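Local coordinates for protein arginase, mitochondrial (Medicago truncatula, PDB 6VSS) that hydrolyses L-arginine to urea and L-ornithine with a pair of manganese ions, and also turns agmatine into putrescine, at residues 72-77 against 157-162; 280-285 against 310-315. One frame throughout, in Å; residues are numbered along the deposited sequence.

Interaction 1: residues 72-77 against 157-162. With MN (manganese (II) ion), chain J.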
# COMPACT_ATOMS: atom_id res chain seq x y z
N GLY B 72 -12.62 5.98 -20.85
CA GLY B 72 -12.83 4.86 -19.92
C GLY B 72 -14.27 4.44 -19.91
O GLY B 72 -14.55 3.39 -19.31
N HIS B 73 -15.15 5.19 -20.59
CA HIS B 73 -16.61 5.02 -20.33
C HIS B 73 -17.15 3.75 -21.02
O HIS B 73 -18.36 3.47 -20.89
CB HIS B 73 -17.39 6.29 -20.63
CG HIS B 73 -17.54 6.59 -22.09
ND1 HIS B 73 -16.55 7.21 -22.79
CD2 HIS B 73 -18.59 6.42 -22.92
CE1 HIS B 73 -16.96 7.35 -24.04
NE2 HIS B 73 -18.24 6.89 -24.15
N HIS B 74 -16.32 3.03 -21.75
CA HIS B 74 -16.75 1.81 -22.50
C HIS B 74 -16.34 0.58 -21.69
O HIS B 74 -16.65 -0.50 -22.13
CB HIS B 74 -16.19 1.84 -23.95
CG HIS B 74 -16.94 2.79 -24.82
ND1 HIS B 74 -18.29 3.08 -24.61
CD2 HIS B 74 -16.56 3.56 -25.85
CE1 HIS B 74 -18.70 3.96 -25.49
NE2 HIS B 74 -17.65 4.29 -26.26
N SER B 75 -15.64 0.75 -20.57
CA SER B 75 -15.17 -0.36 -19.71
C SER B 75 -16.37 -0.96 -18.96
O SER B 75 -17.32 -0.22 -18.60
CB SER B 75 -14.09 0.10 -18.77
OG SER B 75 -13.03 0.73 -19.44
N SER B 76 -16.30 -2.25 -18.70
CA SER B 76 -17.39 -3.06 -18.10
C SER B 76 -17.29 -3.00 -16.56
O SER B 76 -18.33 -3.16 -15.91
CB SER B 76 -17.28 -4.49 -18.62
OG SER B 76 -15.92 -4.88 -18.68
N PHE B 77 -16.11 -2.73 -16.01
CA PHE B 77 -15.85 -2.90 -14.55
C PHE B 77 -15.28 -1.60 -13.97
O PHE B 77 -15.76 -1.22 -12.92
CB PHE B 77 -14.97 -4.13 -14.33
CG PHE B 77 -14.38 -4.33 -12.95
CD1 PHE B 77 -15.19 -4.72 -11.89
CD2 PHE B 77 -13.02 -4.16 -12.73
CE1 PHE B 77 -14.64 -4.89 -10.63
CE2 PHE B 77 -12.48 -4.34 -11.46
CZ PHE B 77 -13.29 -4.72 -10.43
N GLY B 157 -4.31 4.45 -24.94
CA GLY B 157 -5.64 4.36 -24.30
C GLY B 157 -5.48 4.64 -22.82
O GLY B 157 -4.35 4.75 -22.31
N GLY B 158 -6.61 4.71 -22.13
CA GLY B 158 -7.89 4.42 -22.74
C GLY B 158 -8.21 2.95 -22.68
O GLY B 158 -7.29 2.13 -22.69
N ASP B 159 -9.49 2.62 -22.64
CA ASP B 159 -9.96 1.21 -22.69
C ASP B 159 -9.94 0.71 -24.13
O ASP B 159 -9.68 1.49 -25.10
CB ASP B 159 -11.29 1.10 -21.98
CG ASP B 159 -12.46 1.59 -22.80
OD1 ASP B 159 -12.36 1.45 -24.02
OD2 ASP B 159 -13.47 2.07 -22.17
N HIS B 160 -10.15 -0.59 -24.30
CA HIS B 160 -9.79 -1.25 -25.56
C HIS B 160 -10.77 -0.84 -26.66
O HIS B 160 -10.42 -1.10 -27.78
CB HIS B 160 -9.61 -2.76 -25.36
CG HIS B 160 -8.54 -3.28 -26.25
ND1 HIS B 160 -7.84 -4.44 -26.01
CD2 HIS B 160 -8.09 -2.82 -27.44
CE1 HIS B 160 -6.92 -4.59 -26.96
NE2 HIS B 160 -7.08 -3.63 -27.85
N SER B 161 -11.90 -0.20 -26.37
CA SER B 161 -12.96 0.19 -27.36
C SER B 161 -12.35 1.05 -28.47
O SER B 161 -12.90 1.05 -29.65
CB SER B 161 -14.10 0.92 -26.70
OG SER B 161 -13.65 2.10 -26.06
N ILE B 162 -11.29 1.76 -28.14
CA ILE B 162 -10.70 2.78 -29.03
C ILE B 162 -10.06 2.09 -30.25
O ILE B 162 -9.99 2.71 -31.34
CB ILE B 162 -9.71 3.67 -28.25
CG1 ILE B 162 -8.47 2.89 -27.81
CG2 ILE B 162 -10.37 4.36 -27.07
CD1 ILE B 162 -7.42 3.76 -27.33
MN MN J . -8.71 -5.91 -24.63
O HOH W 1 -9.76 -6.95 -23.19

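Interaction 2: residues 280-285 against 310-315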
# COMPACT_ATOMS: atom_id res chain seq x y z
N GLY B 280 -1.74 -2.77 -12.55
CA GLY B 280 -2.49 -1.57 -12.91
C GLY B 280 -3.39 -1.82 -14.09
O GLY B 280 -3.12 -1.24 -15.12
N VAL B 281 -4.39 -2.70 -13.98
CA VAL B 281 -5.40 -2.94 -15.06
C VAL B 281 -6.77 -3.11 -14.41
O VAL B 281 -6.79 -3.48 -13.22
CB VAL B 281 -5.05 -4.20 -15.89
CG1 VAL B 281 -3.73 -4.03 -16.64
CG2 VAL B 281 -4.99 -5.47 -15.07
N SER B 282 -7.85 -2.97 -15.15
CA SER B 282 -9.23 -3.24 -14.68
C SER B 282 -9.50 -4.75 -14.49
O SER B 282 -10.16 -5.10 -13.50
CB SER B 282 -10.24 -2.59 -15.63
OG SER B 282 -10.12 -1.16 -15.59
N HIS B 283 -8.99 -5.63 -15.34
CA HIS B 283 -9.38 -7.06 -15.33
C HIS B 283 -8.16 -7.89 -15.00
O HIS B 283 -7.49 -8.29 -15.91
CB HIS B 283 -9.97 -7.44 -16.71
CG HIS B 283 -11.17 -6.63 -17.01
ND1 HIS B 283 -12.43 -7.01 -16.58
CD2 HIS B 283 -11.30 -5.42 -17.60
CE1 HIS B 283 -13.31 -6.08 -16.94
NE2 HIS B 283 -12.64 -5.09 -17.56
N HIS B 284 -7.89 -8.15 -13.74
CA HIS B 284 -6.82 -9.11 -13.35
C HIS B 284 -7.17 -10.53 -13.89
O HIS B 284 -8.25 -11.01 -13.60
CB HIS B 284 -6.61 -9.09 -11.85
CG HIS B 284 -6.00 -7.86 -11.34
ND1 HIS B 284 -6.34 -7.32 -10.13
CD2 HIS B 284 -5.06 -7.04 -11.85
CE1 HIS B 284 -5.71 -6.19 -9.94
NE2 HIS B 284 -4.88 -6.02 -10.96
N GLU B 285 -6.30 -11.18 -14.68
CA GLU B 285 -6.54 -12.59 -15.13
C GLU B 285 -5.27 -13.38 -14.87
O GLU B 285 -4.36 -13.36 -15.69
CB GLU B 285 -6.88 -12.65 -16.63
CG GLU B 285 -8.09 -11.83 -17.03
CD GLU B 285 -9.44 -12.40 -16.62
OE1 GLU B 285 -9.46 -13.59 -16.22
OE2 GLU B 285 -10.48 -11.63 -16.70
N VAL B 310 -1.46 1.01 -27.16
CA VAL B 310 -1.24 0.44 -25.82
C VAL B 310 -2.40 0.89 -24.94
O VAL B 310 -2.51 2.09 -24.76
CB VAL B 310 0.13 0.84 -25.26
CG1 VAL B 310 0.33 0.20 -23.88
CG2 VAL B 310 1.23 0.42 -26.22
N VAL B 311 -3.25 -0.06 -24.51
CA VAL B 311 -4.56 0.17 -23.87
C VAL B 311 -4.66 -0.53 -22.52
O VAL B 311 -3.85 -1.43 -22.30
CB VAL B 311 -5.69 -0.26 -24.80
CG1 VAL B 311 -5.59 0.55 -26.09
CG2 VAL B 311 -5.71 -1.74 -25.10
N GLU B 312 -5.60 -0.03 -21.71
CA GLU B 312 -6.14 -0.67 -20.51
C GLU B 312 -5.10 -0.54 -19.37
O GLU B 312 -5.38 -1.07 -18.28
CB GLU B 312 -6.48 -2.14 -20.79
CG GLU B 312 -7.72 -2.38 -21.66
CD GLU B 312 -9.10 -2.17 -21.07
OE1 GLU B 312 -10.06 -1.92 -21.87
OE2 GLU B 312 -9.23 -2.19 -19.83
N TYR B 313 -4.03 0.28 -19.49
CA TYR B 313 -3.31 0.73 -18.26
C TYR B 313 -4.34 1.54 -17.42
O TYR B 313 -4.95 2.46 -17.96
CB TYR B 313 -2.04 1.55 -18.51
CG TYR B 313 -1.49 2.15 -17.24
CD1 TYR B 313 -1.38 1.41 -16.08
CD2 TYR B 313 -1.06 3.48 -17.18
CE1 TYR B 313 -0.85 1.95 -14.91
CE2 TYR B 313 -0.59 4.05 -16.01
CZ TYR B 313 -0.45 3.28 -14.88
OH TYR B 313 0.10 3.82 -13.72
N ASN B 314 -4.50 1.17 -16.14
CA ASN B 314 -5.41 1.83 -15.17
C ASN B 314 -4.56 2.30 -14.00
O ASN B 314 -4.29 1.56 -13.06
CB ASN B 314 -6.50 0.82 -14.77
CG ASN B 314 -7.57 1.45 -13.91
OD1 ASN B 314 -7.32 2.49 -13.30
ND2 ASN B 314 -8.75 0.83 -13.86
N PRO B 315 -4.16 3.58 -13.97
CA PRO B 315 -3.34 4.09 -12.88
C PRO B 315 -4.03 4.09 -11.51
O PRO B 315 -3.37 4.03 -10.53
CB PRO B 315 -3.01 5.54 -13.29
CG PRO B 315 -3.82 5.86 -14.50
CD PRO B 315 -4.45 4.58 -15.00
O HOH W 2 -8.08 -1.34 -17.62
O HOH W 3 -8.06 -4.67 -18.05

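Interaction 1: residues 72-77 against 157-162
CG of D159 sits over the backbone, flanked by its own N and C (chi1 79°), and the carboxylate is carried against the type I beta turn G72 to S75. S161 OG is flanked in the same way (chi1 59°), which brings it back onto D159. The two carboxylate oxygens divide the work. OD1 closes an Asx turn, accepting from S161 N on its anti lone pair at 2.9 Å, while S161 OG comes to its syn lone pair in a very short bond of 2.5 Å. OD2 faces the turn: H74 N reaches it in a weak, bent hydrogen bond of 3.0 Å, and S75 OG lies 3.1 Å from OD2, its single proton also within range of G72 O. Beside this, the H74 ring presents its edge to S161, CD2 lying 3.3 Å from OG near the ring plane, and one face of the ring is lapped by CE1 of H73. H160, the residue after D159, turns away and binds manganese through ND1 at 2.2 Å; D184, D188 and D269 complete the protein ligands. D159 thus joins the loop carrying this metal ligand to the turn at G72 to S75, and the two donors on OD1 are consistent with an ionised carboxylate.

Interaction 2: residues 280-285 against 310-315
N314 lays its CB over the backbone of V281, 3.9 Å from CA, and from there extends its amide to S282. The contact lies at the C-terminal edge of the parallel sheet of the alpha/beta arginase fold, where the chain leaving strand 305-311 meets the loop that follows strand 264-269. With CG anti to the backbone N (chi1 -173°), N314 directs ND2 to S282 OG at 3.0 Å, the hydroxyl lying near the amide plane; S282 OG also bonds to H78 O. The backbone adds a nearly straight bond from N314 N to G280 O, 3.0 Å long at 172°, although the donor sits above the carbonyl plane. The same carbonyl oxygen meets the Y313 ring at its edge, 3.3 Å from CD1. An alanine in place of N314 would remove the amide and would probably leave S282 less firmly tied to the chain leaving strand 305-311. Two residues earlier, E312, which probably contributes to substrate binding, faces the loop mainly through water. Its OE1 accepts from H160 N and H200 ND1, whereas OE2 is turned to the loop beside the edge of the H283 ring, whose ND1 bonds to S96 O of a neighbouring subunit. One water accepts from S282 N at 3.0 Å and lies 2.6 Å from E312 OE2 and 2.8 Å from E312 O.

Overall arrangement
The two contacts follow one another along the chain, interaction 1 closing before interaction 2 opens, yet their centres are only about 10 Å apart. All four segments lie at or beyond the C-terminal ends of strands 63-69, 151-157, 305-311 and 264-269, four adjacent strands in that order across the parallel sheet; 310-315 includes the last two residues of strand 305-311. E312 joins the contacts: its backbone N pairs with G158 O, and its side chain touches D159. F77 packs on S282 as well. Residues far apart in sequence are thereby gathered around the manganese site, a worked case of an active site assembled from loops at one end of a sheet.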